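Local coordinates for protein response regulator (Colwellia psychrerythraea, PDB 3EQZ) that belongs to the response regulators and carries a CheY-like receiver domain, the kind of module that generally works as a switch in two-component signalling, at residues H35-A38 and F39-S43; D60-E63 and V64-H67; E113-T116 and C117-S121. All coordinates share one frame; numbering follows the deposited sequence.

Interaction 1. Residues H35-A38 and F39-S43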
ATOM      1  N   HIS B  35      21.266  -7.982 -18.927  1.00 39.63           N
ATOM      2  CA  HIS B  35      20.268  -7.686 -19.927  1.00 39.29           C
ATOM      3  C   HIS B  35      19.047  -8.544 -19.700  1.00 38.84           C
ATOM      4  O   HIS B  35      19.028  -9.739 -20.039  1.00 38.18           O
ATOM      5  CB  HIS B  35      20.801  -7.941 -21.359  1.00 39.69           C
ATOM      6  CG  HIS B  35      21.983  -7.097 -21.714  1.00 39.76           C
ATOM      7  ND1 HIS B  35      23.287  -7.543 -21.578  1.00 40.30           N
ATOM      8  CD2 HIS B  35      22.061  -5.826 -22.176  1.00 37.40           C
ATOM      9  CE1 HIS B  35      24.113  -6.579 -21.947  1.00 39.36           C
ATOM     10  NE2 HIS B  35      23.395  -5.528 -22.315  1.00 38.47           N
ATOM     11  N   PRO B  36      17.999  -7.927 -19.144  1.00 39.05           N
ATOM     12  CA  PRO B  36      16.788  -8.651 -18.777  1.00 39.08           C
ATOM     13  C   PRO B  36      16.211  -9.435 -19.932  1.00 38.28           C
ATOM     14  O   PRO B  36      15.754 -10.562 -19.759  1.00 38.16           O
ATOM     15  CB  PRO B  36      15.820  -7.531 -18.363  1.00 39.78           C
ATOM     16  CG  PRO B  36      16.722  -6.436 -17.845  1.00 40.98           C
ATOM     17  CD  PRO B  36      18.045  -6.567 -18.575  1.00 38.56           C
ATOM     18  N   ARG B  37      16.215  -8.867 -21.116  1.00 38.05           N
ATOM     19  CA  ARG B  37      15.580  -9.605 -22.207  1.00 37.91           C
ATOM     20  C   ARG B  37      16.298 -10.873 -22.585  1.00 36.08           C
ATOM     21  O   ARG B  37      15.718 -11.789 -23.103  1.00 36.49           O
ATOM     22  CB  ARG B  37      15.459  -8.755 -23.445  1.00 39.50           C
ATOM     23  CG  ARG B  37      14.876  -9.609 -24.526  1.00 43.03           C
ATOM     24  CD  ARG B  37      14.564  -8.823 -25.742  1.00 48.17           C
ATOM     25  NE  ARG B  37      13.919  -9.725 -26.681  1.00 53.04           N
ATOM     26  CZ  ARG B  37      13.521 -10.957 -26.380  1.00 53.89           C
ATOM     27  NH1 ARG B  37      13.684 -11.440 -25.136  1.00 54.40           N
ATOM     28  NH2 ARG B  37      12.950 -11.701 -27.328  1.00 53.15           N
ATOM     29  N   ALA B  38      17.592 -10.926 -22.333  1.00 35.20           N
ATOM     30  CA  ALA B  38      18.311 -12.149 -22.612  1.00 33.39           C
ATOM     31  C   ALA B  38      17.915 -13.179 -21.571  1.00 32.63           C
ATOM     32  O   ALA B  38      17.760 -14.385 -21.858  1.00 32.51           O
ATOM     33  CB  ALA B  38      19.844 -11.890 -22.561  1.00 32.51           C
ATOM     34  N   PHE B  39      17.760 -12.708 -20.337  1.00 31.90           N
ATOM     35  CA  PHE B  39      17.342 -13.614 -19.278  1.00 31.75           C
ATOM     36  C   PHE B  39      15.989 -14.216 -19.612  1.00 31.12           C
ATOM     37  O   PHE B  39      15.729 -15.380 -19.322  1.00 31.78           O
ATOM     38  CB  PHE B  39      17.279 -12.894 -17.939  1.00 30.49           C
ATOM     39  CG  PHE B  39      16.505 -13.656 -16.891  1.00 32.01           C
ATOM     40  CD1 PHE B  39      17.082 -14.737 -16.231  1.00 31.97           C
ATOM     41  CD2 PHE B  39      15.231 -13.263 -16.540  1.00 31.57           C
ATOM     42  CE1 PHE B  39      16.383 -15.442 -15.254  1.00 29.81           C
ATOM     43  CE2 PHE B  39      14.524 -13.940 -15.582  1.00 30.46           C
ATOM     44  CZ  PHE B  39      15.109 -15.033 -14.930  1.00 33.48           C
ATOM     45  N   LEU B  40      15.141 -13.436 -20.255  1.00 31.56           N
ATOM     46  CA  LEU B  40      13.763 -13.881 -20.525  1.00 33.60           C
ATOM     47  C   LEU B  40      13.642 -14.969 -21.592  1.00 34.84           C
ATOM     48  O   LEU B  40      12.562 -15.493 -21.828  1.00 35.63           O
ATOM     49  CB  LEU B  40      12.875 -12.687 -20.874  1.00 33.89           C
ATOM     50  CG  LEU B  40      12.557 -11.749 -19.699  1.00 35.32           C
ATOM     51  CD1 LEU B  40      11.611 -10.637 -20.087  1.00 34.68           C
ATOM     52  CD2 LEU B  40      11.991 -12.571 -18.526  1.00 36.68           C
ATOM     53  N   THR B  41      14.743 -15.332 -22.231  1.00 35.59           N
ATOM     54  CA  THR B  41      14.685 -16.393 -23.239  1.00 36.79           C
ATOM     55  C   THR B  41      14.799 -17.729 -22.534  1.00 38.91           C
ATOM     56  O   THR B  41      14.464 -18.779 -23.107  1.00 39.12           O
ATOM     57  CB  THR B  41      15.845 -16.269 -24.287  1.00 36.65           C
ATOM     58  OG1 THR B  41      17.115 -16.392 -23.630  1.00 35.07           O
ATOM     59  CG2 THR B  41      15.790 -14.910 -25.020  1.00 33.35           C
ATOM     60  N   LEU B  42      15.254 -17.693 -21.276  1.00 39.89           N
ATOM     61  CA  LEU B  42      15.492 -18.931 -20.513  1.00 41.93           C
ATOM     62  C   LEU B  42      14.204 -19.535 -20.005  1.00 42.41           C
ATOM     63  O   LEU B  42      13.252 -18.822 -19.710  1.00 42.15           O
ATOM     64  CB  LEU B  42      16.398 -18.669 -19.311  1.00 42.56           C
ATOM     65  CG  LEU B  42      17.815 -18.203 -19.603  1.00 44.17           C
ATOM     66  CD1 LEU B  42      18.559 -17.996 -18.324  1.00 44.78           C
ATOM     67  CD2 LEU B  42      18.473 -19.257 -20.475  1.00 48.90           C
ATOM     68  N   SER B  43      14.160 -20.856 -19.891  1.00 43.73           N
ATOM     69  CA  SER B  43      12.986 -21.475 -19.244  1.00 45.40           C
ATOM     70  C   SER B  43      13.442 -22.074 -17.898  1.00 44.75           C
ATOM     71  O   SER B  43      14.427 -22.785 -17.807  1.00 45.00           O
ATOM     72  CB  SER B  43      12.249 -22.504 -20.150  1.00 46.42           C
ATOM     73  OG  SER B  43      11.441 -21.886 -21.177  1.00 47.18           O
TER
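The short helix 36-39 of this receiver domain and the turn that follows it are tied together by T41, which reaches back to A38 with both its backbone and its side chain. T41 OG1 donates to A38 O at 2.8 Å, lying in the carbonyl plane, while T41 N comes to the same oxygen at 3.2 Å from well above that plane. The hydroxyl can do this because chi1 of 62° tucks OG1 between the backbone N and the carbonyl carbon of T41. That torsion also brings CG2 of T41 to within 3.7 Å of R37 O, and the extended R37 chain passes the threonine at about a right angle.

The helix is barely one turn long. In the (beta/alpha)5 receiver fold it follows strand 30-33 and precedes strand 49-53 along the chain, with H35 at its N-cap. F39 N bonds to H35 O at 3.2 Å, an oxygen that A38 N shares. L40 N bonds to P36 O at 3.0 Å, where CG of L40 also rests, and F39 to L42 form a type I beta turn. The F39 ring leaves the turn with chi1 at 164° and is buried against F7 and V9 of strand 6-9, whereas R37, A38 and T41 stay on the exposed side.

Interaction 2. Residues D60-E63 and V64-H67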
ATOM      1  N   ASP B  60      11.804  -2.212 -16.509  1.00 38.82           N
ATOM      2  CA  ASP B  60      12.386  -3.532 -16.810  1.00 39.94           C
ATOM      3  C   ASP B  60      12.109  -4.618 -15.769  1.00 38.79           C
ATOM      4  O   ASP B  60      11.859  -5.743 -16.141  1.00 38.02           O
ATOM      5  CB  ASP B  60      13.893  -3.457 -17.069  1.00 41.11           C
ATOM      6  CG  ASP B  60      14.235  -2.532 -18.225  1.00 47.24           C
ATOM      7  OD1 ASP B  60      13.558  -2.609 -19.287  1.00 52.10           O
ATOM      8  OD2 ASP B  60      15.157  -1.697 -18.030  1.00 53.84           O
ATOM      9  N   GLY B  61      12.147  -4.279 -14.479  1.00 37.47           N
ATOM     10  CA  GLY B  61      11.809  -5.291 -13.453  1.00 36.62           C
ATOM     11  C   GLY B  61      10.344  -5.728 -13.552  1.00 35.80           C
ATOM     12  O   GLY B  61      10.011  -6.920 -13.518  1.00 35.87           O
ATOM     13  N   ILE B  62       9.456  -4.763 -13.707  1.00 35.14           N
ATOM     14  CA  ILE B  62       8.057  -5.108 -13.927  1.00 35.61           C
ATOM     15  C   ILE B  62       7.829  -5.991 -15.141  1.00 33.96           C
ATOM     16  O   ILE B  62       7.006  -6.905 -15.110  1.00 34.93           O
ATOM     17  CB  ILE B  62       7.195  -3.835 -14.043  1.00 35.85           C
ATOM     18  CG1 ILE B  62       7.498  -2.944 -12.840  1.00 38.26           C
ATOM     19  CG2 ILE B  62       5.719  -4.210 -13.992  1.00 36.39           C
ATOM     20  CD1 ILE B  62       7.503  -3.727 -11.518  1.00 38.62           C
ATOM     21  N   GLU B  63       8.546  -5.743 -16.226  1.00 34.43           N
ATOM     22  CA  GLU B  63       8.420  -6.626 -17.417  1.00 33.86           C
ATOM     23  C   GLU B  63       8.887  -8.068 -17.168  1.00 32.85           C
ATOM     24  O   GLU B  63       8.339  -9.030 -17.711  1.00 33.05           O
ATOM     25  CB  GLU B  63       9.232  -6.049 -18.601  1.00 35.71           C
ATOM     26  CG  GLU B  63       9.042  -6.868 -19.935  1.00 41.46           C
ATOM     27  CD  GLU B  63       7.550  -7.271 -20.192  1.00 49.46           C
ATOM     28  OE1 GLU B  63       6.648  -6.553 -19.710  1.00 52.85           O
ATOM     29  OE2 GLU B  63       7.260  -8.309 -20.854  1.00 52.92           O
ATOM     30  N   VAL B  64       9.929  -8.243 -16.370  1.00 31.07           N
ATOM     31  CA  VAL B  64      10.361  -9.608 -16.062  1.00 29.31           C
ATOM     32  C   VAL B  64       9.268 -10.313 -15.239  1.00 29.60           C
ATOM     33  O   VAL B  64       8.945 -11.463 -15.488  1.00 28.84           O
ATOM     34  CB  VAL B  64      11.712  -9.553 -15.306  1.00 29.63           C
ATOM     35  CG1 VAL B  64      12.076 -10.876 -14.649  1.00 28.04           C
ATOM     36  CG2 VAL B  64      12.850  -9.046 -16.269  1.00 28.55           C
ATOM     37  N   ILE B  65       8.679  -9.601 -14.262  1.00 29.93           N
ATOM     38  CA  ILE B  65       7.575 -10.157 -13.470  1.00 29.49           C
ATOM     39  C   ILE B  65       6.395 -10.546 -14.334  1.00 30.24           C
ATOM     40  O   ILE B  65       5.893 -11.676 -14.243  1.00 31.27           O
ATOM     41  CB  ILE B  65       7.135  -9.155 -12.360  1.00 29.96           C
ATOM     42  CG1 ILE B  65       8.212  -9.104 -11.281  1.00 28.63           C
ATOM     43  CG2 ILE B  65       5.772  -9.550 -11.774  1.00 27.54           C
ATOM     44  CD1 ILE B  65       8.005  -7.956 -10.285  1.00 27.77           C
ATOM     45  N   ARG B  66       5.951  -9.612 -15.187  1.00 31.63           N
ATOM     46  CA  ARG B  66       4.916  -9.901 -16.189  1.00 32.76           C
ATOM     47  C   ARG B  66       5.269 -11.137 -17.044  1.00 32.14           C
ATOM     48  O   ARG B  66       4.478 -12.033 -17.201  1.00 30.53           O
ATOM     49  CB  ARG B  66       4.688  -8.697 -17.130  1.00 32.78           C
ATOM     50  CG  ARG B  66       3.315  -8.806 -17.835  1.00 39.23           C
ATOM     51  CD  ARG B  66       3.239  -8.247 -19.256  1.00 41.15           C
ATOM     52  NE  ARG B  66       4.353  -8.665 -20.072  1.00 46.60           N
ATOM     53  CZ  ARG B  66       4.411  -9.800 -20.762  1.00 51.33           C
ATOM     54  NH1 ARG B  66       3.394 -10.663 -20.744  1.00 50.84           N
ATOM     55  NH2 ARG B  66       5.524 -10.087 -21.451  1.00 51.25           N
ATOM     56  N   HIS B  67       6.464 -11.171 -17.616  1.00 32.83           N
ATOM     57  CA  HIS B  67       6.834 -12.342 -18.429  1.00 33.11           C
ATOM     58  C   HIS B  67       6.802 -13.644 -17.609  1.00 32.35           C
ATOM     59  O   HIS B  67       6.226 -14.646 -18.018  1.00 31.53           O
ATOM     60  CB  HIS B  67       8.231 -12.132 -19.035  1.00 33.71           C
ATOM     61  CG  HIS B  67       8.703 -13.299 -19.857  1.00 35.77           C
ATOM     62  ND1 HIS B  67       8.538 -13.359 -21.233  1.00 40.11           N
ATOM     63  CD2 HIS B  67       9.325 -14.450 -19.498  1.00 34.95           C
ATOM     64  CE1 HIS B  67       9.033 -14.504 -21.682  1.00 40.40           C
ATOM     65  NE2 HIS B  67       9.516 -15.183 -20.648  1.00 41.05           N
TER
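E63 and R66, one turn apart on helix 60-70, lie side by side and point the same way, joined by a side-on salt bridge. R66 NH2 meets E63 OE2 at 2.6 Å and R66 NE meets E63 OE1 at 3.1 Å, each carboxylate oxygen offering its syn lone pair close to the guanidinium plane. The two flat groups are only 23° from coplanar. Bends at chi2 in E63 (43°) and at chi2 and chi3 in R66 fold both chains along the helix surface, and NH1 of R66 turns to a second carboxylate, that of E70.

The tight side of the helix is apolar. The buried V64 and I65 both press on L52 of strand 49-53, with V64 also reaching P36 and F39; the helix is the crossover of the beta-alpha-beta unit 49-53, 60-70, 76-81. I62 CD1 and I65 CD1, also buried, touch lightly at 4.4 Å. The backbone bond from R66 N to I62 O, 2.9 Å long, is nearly straight at 177°. By contrast, E63 and R66 are partly exposed and face a second subunit, whose I62 packs on I62. There R66, held between E63 and E70 and forming a long, weak ion pair with E63 of the second subunit, probably offsets part of the charge where the two E63 carboxylates come close.

Interaction 3. Residues E113-T116 and C117-S121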
ATOM      1  N   GLU B 113      24.932  -8.771   5.307  1.00 38.20           N
ATOM      2  CA  GLU B 113      24.809  -9.742   6.399  1.00 37.50           C
ATOM      3  C   GLU B 113      23.475 -10.487   6.307  1.00 35.45           C
ATOM      4  O   GLU B 113      23.456 -11.726   6.352  1.00 34.76           O
ATOM      5  CB  GLU B 113      24.974  -9.058   7.791  1.00 37.55           C
ATOM      6  CG  GLU B 113      24.916  -9.981   9.008  1.00 40.65           C
ATOM      7  CD  GLU B 113      25.005  -9.237  10.388  1.00 45.17           C
ATOM      8  OE1 GLU B 113      24.866  -7.997  10.459  1.00 43.74           O
ATOM      9  OE2 GLU B 113      25.220  -9.926  11.409  1.00 51.39           O
ATOM     10  N   VAL B 114      22.366  -9.748   6.225  1.00 33.59           N
ATOM     11  CA  VAL B 114      21.036 -10.412   6.162  1.00 32.82           C
ATOM     12  C   VAL B 114      20.917 -11.302   4.916  1.00 31.40           C
ATOM     13  O   VAL B 114      20.393 -12.408   4.991  1.00 30.66           O
ATOM     14  CB  VAL B 114      19.837  -9.394   6.182  1.00 33.01           C
ATOM     15  CG1 VAL B 114      18.520 -10.078   5.860  1.00 33.24           C
ATOM     16  CG2 VAL B 114      19.729  -8.711   7.517  1.00 33.76           C
ATOM     17  N   LEU B 115      21.426 -10.837   3.775  1.00 30.61           N
ATOM     18  CA  LEU B 115      21.315 -11.612   2.536  1.00 31.08           C
ATOM     19  C   LEU B 115      22.144 -12.920   2.626  1.00 30.25           C
ATOM     20  O   LEU B 115      21.726 -13.981   2.214  1.00 30.04           O
ATOM     21  CB  LEU B 115      21.764 -10.758   1.332  1.00 30.93           C
ATOM     22  CG  LEU B 115      21.683 -11.509  -0.009  1.00 30.93           C
ATOM     23  CD1 LEU B 115      20.317 -12.114  -0.330  1.00 29.40           C
ATOM     24  CD2 LEU B 115      22.101 -10.597  -1.186  1.00 32.94           C
ATOM     25  N   THR B 116      23.330 -12.817   3.175  1.00 30.45           N
ATOM     26  CA  THR B 116      24.213 -13.998   3.341  1.00 31.41           C
ATOM     27  C   THR B 116      23.560 -15.025   4.265  1.00 30.69           C
ATOM     28  O   THR B 116      23.493 -16.232   3.966  1.00 29.71           O
ATOM     29  CB  THR B 116      25.564 -13.554   3.932  1.00 30.48           C
ATOM     30  OG1 THR B 116      26.184 -12.660   3.007  1.00 32.57           O
ATOM     31  CG2 THR B 116      26.486 -14.787   4.137  1.00 34.46           C
ATOM     32  N   CYS B 117      23.028 -14.507   5.366  1.00 30.59           N
ATOM     33  CA  CYS B 117      22.304 -15.322   6.322  1.00 32.82           C
ATOM     34  C   CYS B 117      21.057 -16.026   5.688  1.00 31.43           C
ATOM     35  O   CYS B 117      20.884 -17.265   5.784  1.00 30.05           O
ATOM     36  CB  CYS B 117      21.924 -14.438   7.504  1.00 33.47           C
ATOM     37  SG  CYS B 117      21.218 -15.370   8.851  1.00 45.15           S
ATOM     38  N   PHE B 118      20.233 -15.260   4.965  1.00 30.76           N
ATOM     39  CA  PHE B 118      19.097 -15.846   4.259  1.00 29.55           C
ATOM     40  C   PHE B 118      19.475 -16.926   3.215  1.00 29.71           C
ATOM     41  O   PHE B 118      18.878 -18.009   3.158  1.00 28.06           O
ATOM     42  CB  PHE B 118      18.228 -14.759   3.602  1.00 29.68           C
ATOM     43  CG  PHE B 118      17.065 -15.331   2.832  1.00 29.87           C
ATOM     44  CD1 PHE B 118      16.021 -15.970   3.495  1.00 29.49           C
ATOM     45  CD2 PHE B 118      17.031 -15.266   1.450  1.00 28.96           C
ATOM     46  CE1 PHE B 118      14.956 -16.542   2.780  1.00 28.72           C
ATOM     47  CE2 PHE B 118      15.982 -15.820   0.736  1.00 28.28           C
ATOM     48  CZ  PHE B 118      14.930 -16.439   1.398  1.00 28.70           C
ATOM     49  N   LEU B 119      20.432 -16.623   2.341  1.00 30.01           N
ATOM     50  CA  LEU B 119      20.817 -17.620   1.338  1.00 30.16           C
ATOM     51  C   LEU B 119      21.432 -18.866   2.006  1.00 30.89           C
ATOM     52  O   LEU B 119      21.242 -19.984   1.554  1.00 30.80           O
ATOM     53  CB  LEU B 119      21.797 -17.022   0.349  1.00 29.72           C
ATOM     54  CG  LEU B 119      21.254 -15.870  -0.547  1.00 31.61           C
ATOM     55  CD1 LEU B 119      22.356 -15.272  -1.382  1.00 33.12           C
ATOM     56  CD2 LEU B 119      20.145 -16.396  -1.443  1.00 32.76           C
ATOM     57  N   THR B 120      22.181 -18.675   3.075  1.00 32.01           N
ATOM     58  CA  THR B 120      22.643 -19.819   3.852  1.00 34.31           C
ATOM     59  C   THR B 120      21.479 -20.690   4.334  1.00 35.97           C
ATOM     60  O   THR B 120      21.474 -21.901   4.066  1.00 36.25           O
ATOM     61  CB  THR B 120      23.564 -19.370   4.994  1.00 34.87           C
ATOM     62  OG1 THR B 120      24.664 -18.654   4.418  1.00 35.13           O
ATOM     63  CG2 THR B 120      24.109 -20.573   5.839  1.00 36.51           C
ATOM     64  N   SER B 121      20.465 -20.117   4.993  1.00 36.17           N
ATOM     65  CA  SER B 121      19.351 -20.999   5.402  1.00 39.02           C
ATOM     66  C   SER B 121      18.636 -21.620   4.181  1.00 39.64           C
ATOM     67  O   SER B 121      18.165 -22.774   4.231  1.00 39.40           O
ATOM     68  CB  SER B 121      18.332 -20.277   6.288  1.00 38.80           C
ATOM     69  OG  SER B 121      17.654 -19.279   5.535  1.00 43.94           O
TER
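T116 O takes two donors from T120: OG1 at 2.7 Å and the backbone N at 2.9 Å, arriving from opposite faces of the carbonyl plane. The hydroxyl stands 36° out of that plane. With chi1 of T120 at -58°, OG1 lies beside its own backbone N and is carried back one turn to the carbonyl. T116 repeats the pattern one turn earlier, its own OG1 bonding to T112 O. Further along, S121 OG reaches F118 O at 3.0 Å.

On another flank of helix 112-124, which ends the receiver fold, L115 and L119 cross obliquely. CD1 of L115 lies 3.9 Å from both CG and CD1 of L119; chi2 of 55° turns the L115 branch that way. Beneath these leucines L119 N bonds to L115 O at 2.9 Å, the regular spacing of an alpha helix.

C117 packs on C117 of a third subunit, where E113 and V114 also meet S121 of that subunit. Within the chain, L115 touches L19 and I22 of helix 13-23 and L119 touches V23, while V114, L115 and F118 lean on F106 of strand 101-107, an outer strand of the parallel sheet.

Interactions 1 and 2 are neighbours, their centres 11 Å apart: P36 and F39 of the short helix 36-39 pack on V64 of helix 60-70, and L40 meets H67. Interaction 3 lies across the chain's centre, with its nearest atoms about 14 Å from interaction 1 and about 16 Å from interaction 2. Interaction 1 is a surface contact, built largely from backbone bonds and one threonine hydroxyl at a turn. The other two are partly buried and belong to longer helices: 60-67 brings ion pairs and I62 to a second subunit, and 113-121 brings C117 to a third. Within the chain, 113-121 adds hydroxyl-to-carbonyl bonds and a leucine pair turned to helix 13-23.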